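Local coordinates for pyoverdine biosynthesis protein PvcB (Pseudomonas aeruginosa, PDB 4YLM) that probably catalyses the iron- and 2-oxoglutarate-dependent oxidation of tyrosine isonitrile to its 2,3-unsaturated product in the biosynthesis of paerucumarin, at residues 187-197 / 254-262. Residues are numbered along the deposited sequence; the frame is centred on the assembly and turned at random.
Sequences HPRREFPILRF and ADNLTLLHG
Arg196 reaches the segment 254-262 by doubling back on itself, a worked example of one guanidinium bonded to two carbonyls, Asn256 O and Leu259 O, of the facing chain. Its CB points away from that segment; bends at chi2 (-69°) and chi3 (82°) bring the chain round. Arg196 NE donates to Leu195 O at 2.7 Å. Arg196 CZ lies 3.6 Å from Leu257 O, which sits over one guanidinium face, while Leu260 CD2 covers the opposite face. Arg196 NH1 donates a nearly straight bond (161°) to Asn256 O, 3.0 Å away and in the guanidinium plane. Arg196 NH2 donates to Leu259 O at 2.8 Å, from above that carbonyl's plane. Trp113 adds a cation-pi contact.

Earlier in the segment, Asp255 OD2 meets the edge of the Arg190 guanidinium in a salt bridge (NH2, 3.3 Å); Arg190 NH1 bonds to Arg53 O.

The turn 256-258 leads into strand 259-263, which carries His261, probably an iron ligand, in what is probably the double-stranded beta-helix core of TauD/TfdA dioxygenases. Asn256 packs on strand 120-131, Leu257 on Leu285 of strand 272-286, and Thr258 and Leu260 on helix 146-152, whose Thr146 OG1 bonds to both Leu195 N and Thr258 O.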
loop_
_atom_site.group_PDB
_atom_site.type_symbol
_atom_site.label_atom_id
_atom_site.label_comp_id
_atom_site.label_asym_id
_atom_site.label_seq_id
_atom_site.Cartn_x
_atom_site.Cartn_y
_atom_site.Cartn_z
ATOM N N HIS A 187 15.920 -12.699 -8.249
ATOM C CA HIS A 187 15.286 -12.455 -6.964
ATOM C C HIS A 187 14.312 -13.598 -6.723
ATOM O O HIS A 187 13.529 -13.953 -7.613
ATOM C CB HIS A 187 14.557 -11.114 -6.959
ATOM C CG HIS A 187 13.996 -10.746 -5.623
ATOM N ND1 HIS A 187 12.857 -11.331 -5.111
ATOM C CD2 HIS A 187 14.425 -9.870 -4.686
ATOM C CE1 HIS A 187 12.596 -10.816 -3.925
ATOM N NE2 HIS A 187 13.528 -9.920 -3.643
ATOM N N PRO A 188 14.369 -14.200 -5.530
ATOM C CA PRO A 188 13.621 -15.440 -5.277
ATOM C C PRO A 188 12.101 -15.275 -5.186
ATOM O O PRO A 188 11.398 -16.283 -5.150
ATOM C CB PRO A 188 14.206 -15.941 -3.943
ATOM C CG PRO A 188 14.710 -14.682 -3.265
ATOM C CD PRO A 188 15.242 -13.830 -4.401
ATOM N N ARG A 189 11.594 -14.046 -5.157
ATOM C CA ARG A 189 10.145 -13.845 -5.198
ATOM C C ARG A 189 9.735 -13.003 -6.398
ATOM O O ARG A 189 8.678 -13.219 -6.975
ATOM C CB ARG A 189 9.641 -13.188 -3.900
ATOM C CG ARG A 189 9.661 -14.134 -2.702
ATOM C CD ARG A 189 8.664 -15.272 -2.947
ATOM N NE ARG A 189 8.987 -16.475 -2.182
ATOM C CZ ARG A 189 8.628 -16.657 -0.919
ATOM N NH1 ARG A 189 7.936 -15.713 -0.303
ATOM N NH2 ARG A 189 8.951 -17.781 -0.279
ATOM N N ARG A 190 10.595 -12.067 -6.788
ATOM C CA ARG A 190 10.192 -11.014 -7.712
ATOM C C ARG A 190 10.948 -11.043 -9.035
ATOM O O ARG A 190 10.770 -10.162 -9.877
ATOM C CB ARG A 190 10.324 -9.651 -7.027
ATOM C CG ARG A 190 9.347 -9.469 -5.858
ATOM C CD ARG A 190 9.436 -8.050 -5.317
ATOM N NE ARG A 190 10.626 -7.825 -4.496
ATOM C CZ ARG A 190 11.303 -6.684 -4.465
ATOM N NH1 ARG A 190 10.940 -5.680 -5.253
ATOM N NH2 ARG A 190 12.345 -6.538 -3.649
ATOM N N GLU A 191 11.801 -12.055 -9.195
ATOM C CA GLU A 191 12.382 -12.422 -10.494
ATOM C C GLU A 191 13.526 -11.582 -11.052
ATOM O O GLU A 191 14.291 -12.078 -11.881
ATOM C CB GLU A 191 11.295 -12.575 -11.570
ATOM C CG GLU A 191 10.460 -13.822 -11.405
ATOM C CD GLU A 191 11.284 -15.082 -11.632
ATOM O OE1 GLU A 191 11.895 -15.217 -12.720
ATOM O OE2 GLU A 191 11.336 -15.923 -10.711
ATOM N N PHE A 192 13.667 -10.330 -10.628
ATOM C CA PHE A 192 14.670 -9.475 -11.274
ATOM C C PHE A 192 16.092 -9.932 -10.963
ATOM O O PHE A 192 16.324 -10.576 -9.945
ATOM C CB PHE A 192 14.468 -7.999 -10.921
ATOM C CG PHE A 192 14.530 -7.703 -9.440
ATOM C CD1 PHE A 192 15.733 -7.388 -8.835
ATOM C CD2 PHE A 192 13.374 -7.719 -8.665
ATOM C CE1 PHE A 192 15.793 -7.097 -7.463
ATOM C CE2 PHE A 192 13.416 -7.439 -7.308
ATOM C CZ PHE A 192 14.628 -7.120 -6.703
ATOM N N PRO A 193 17.048 -9.616 -11.854
ATOM C CA PRO A 193 18.439 -10.041 -11.646
ATOM C C PRO A 193 19.092 -9.441 -10.408
ATOM O O PRO A 193 19.006 -8.232 -10.159
ATOM C CB PRO A 193 19.155 -9.547 -12.919
ATOM C CG PRO A 193 18.079 -9.511 -13.958
ATOM C CD PRO A 193 16.840 -9.053 -13.204
ATOM N N ILE A 194 19.732 -10.301 -9.623
ATOM C CA ILE A 194 20.486 -9.869 -8.455
ATOM C C ILE A 194 21.826 -10.609 -8.441
ATOM O O ILE A 194 22.058 -11.493 -9.264
ATOM C CB ILE A 194 19.748 -10.225 -7.149
ATOM C CG1 ILE A 194 19.464 -11.734 -7.108
ATOM C CG2 ILE A 194 18.436 -9.384 -6.988
ATOM C CD1 ILE A 194 19.018 -12.249 -5.707
ATOM N N LEU A 195 22.692 -10.253 -7.499
ATOM C CA LEU A 195 23.891 -11.036 -7.236
ATOM C C LEU A 195 23.767 -11.694 -5.865
ATOM O O LEU A 195 23.225 -11.098 -4.924
ATOM C CB LEU A 195 25.135 -10.148 -7.267
ATOM C CG LEU A 195 25.415 -9.341 -8.540
ATOM C CD1 LEU A 195 26.610 -8.433 -8.332
ATOM C CD2 LEU A 195 25.656 -10.275 -9.734
ATOM N N ARG A 196 24.254 -12.926 -5.758
ATOM C CA ARG A 196 24.474 -13.549 -4.449
ATOM C C ARG A 196 25.963 -13.887 -4.390
ATOM O O ARG A 196 26.438 -14.729 -5.136
ATOM C CB ARG A 196 23.627 -14.815 -4.279
ATOM C CG ARG A 196 22.119 -14.570 -4.236
ATOM C CD ARG A 196 21.668 -13.832 -2.961
ATOM N NE ARG A 196 21.856 -12.381 -3.048
ATOM C CZ ARG A 196 21.438 -11.513 -2.123
ATOM N NH1 ARG A 196 20.812 -11.942 -1.032
ATOM N NH2 ARG A 196 21.644 -10.211 -2.287
ATOM N N PHE A 197 26.690 -13.206 -3.515
ATOM C CA PHE A 197 28.132 -13.319 -3.454
ATOM C C PHE A 197 28.529 -13.170 -2.001
ATOM O O PHE A 197 28.076 -12.248 -1.333
ATOM C CB PHE A 197 28.750 -12.199 -4.295
ATOM C CG PHE A 197 30.262 -12.091 -4.203
ATOM C CD1 PHE A 197 31.074 -13.194 -4.414
ATOM C CD2 PHE A 197 30.860 -10.860 -3.978
ATOM C CE1 PHE A 197 32.464 -13.079 -4.360
ATOM C CE2 PHE A 197 32.243 -10.732 -3.934
ATOM C CZ PHE A 197 33.045 -11.844 -4.123
ATOM N N ALA A 254 16.421 -2.980 5.719
ATOM C CA ALA A 254 17.225 -3.373 4.567
ATOM C C ALA A 254 16.617 -4.586 3.877
ATOM O O ALA A 254 16.160 -5.518 4.544
ATOM C CB ALA A 254 18.684 -3.690 5.027
ATOM N N ASP A 255 16.603 -4.556 2.544
ATOM C CA ASP A 255 16.134 -5.655 1.703
ATOM C C ASP A 255 17.269 -6.667 1.545
ATOM O O ASP A 255 18.112 -6.539 0.653
ATOM C CB ASP A 255 15.695 -5.090 0.329
ATOM C CG ASP A 255 15.233 -6.155 -0.654
ATOM O OD1 ASP A 255 15.142 -7.350 -0.292
ATOM O OD2 ASP A 255 14.947 -5.775 -1.826
ATOM N N ASN A 256 17.286 -7.666 2.428
ATOM C CA ASN A 256 18.319 -8.700 2.433
ATOM C C ASN A 256 18.321 -9.590 1.182
ATOM O O ASN A 256 19.296 -10.293 0.935
ATOM C CB ASN A 256 18.172 -9.563 3.700
ATOM C CG ASN A 256 19.226 -10.652 3.799
ATOM O OD1 ASN A 256 20.434 -10.379 3.898
ATOM N ND2 ASN A 256 18.771 -11.897 3.804
ATOM N N LEU A 257 17.235 -9.571 0.400
ATOM C CA LEU A 257 17.149 -10.415 -0.799
ATOM C C LEU A 257 17.805 -9.765 -2.017
ATOM O O LEU A 257 18.085 -10.437 -3.012
ATOM C CB LEU A 257 15.686 -10.791 -1.122
ATOM C CG LEU A 257 14.899 -11.460 0.021
ATOM C CD1 LEU A 257 13.502 -11.883 -0.452
ATOM C CD2 LEU A 257 15.670 -12.676 0.578
ATOM N N THR A 258 18.054 -8.463 -1.925
ATOM C CA THR A 258 18.594 -7.679 -3.033
ATOM C C THR A 258 19.982 -7.118 -2.708
ATOM O O THR A 258 20.858 -7.075 -3.569
ATOM C CB THR A 258 17.662 -6.497 -3.365
ATOM O OG1 THR A 258 16.370 -7.010 -3.720
ATOM C CG2 THR A 258 18.212 -5.675 -4.545
ATOM N N LEU A 259 20.168 -6.660 -1.473
ATOM C CA LEU A 259 21.445 -6.081 -1.075
ATOM C C LEU A 259 22.406 -7.153 -0.588
ATOM O O LEU A 259 22.001 -8.277 -0.286
ATOM C CB LEU A 259 21.262 -5.093 0.078
ATOM C CG LEU A 259 20.221 -3.990 -0.108
ATOM C CD1 LEU A 259 20.135 -3.195 1.186
ATOM C CD2 LEU A 259 20.618 -3.095 -1.283
ATOM N N LEU A 260 23.679 -6.780 -0.526
ATOM C CA LEU A 260 24.666 -7.476 0.297
ATOM C C LEU A 260 25.092 -6.447 1.312
ATOM O O LEU A 260 24.951 -5.246 1.079
ATOM C CB LEU A 260 25.875 -7.920 -0.533
ATOM C CG LEU A 260 25.554 -8.883 -1.676
ATOM C CD1 LEU A 260 26.788 -9.157 -2.558
ATOM C CD2 LEU A 260 24.964 -10.184 -1.131
ATOM N N HIS A 261 25.614 -6.893 2.446
ATOM C CA HIS A 261 25.981 -5.951 3.478
ATOM C C HIS A 261 27.270 -6.389 4.153
ATOM O O HIS A 261 27.681 -7.544 4.056
ATOM C CB HIS A 261 24.857 -5.853 4.512
ATOM C CG HIS A 261 24.700 -7.091 5.333
ATOM N ND1 HIS A 261 25.239 -7.219 6.595
ATOM C CD2 HIS A 261 24.093 -8.271 5.060
ATOM C CE1 HIS A 261 24.960 -8.419 7.072
ATOM N NE2 HIS A 261 24.262 -9.077 6.163
ATOM N N GLY A 262 27.908 -5.462 4.839
ATOM C CA GLY A 262 29.138 -5.790 5.525
ATOM C C GLY A 262 29.488 -4.669 6.454
ATOM O O GLY A 262 28.599 -3.994 6.976
HETATM O O HOH W 1 12.853 -8.364 -1.439
#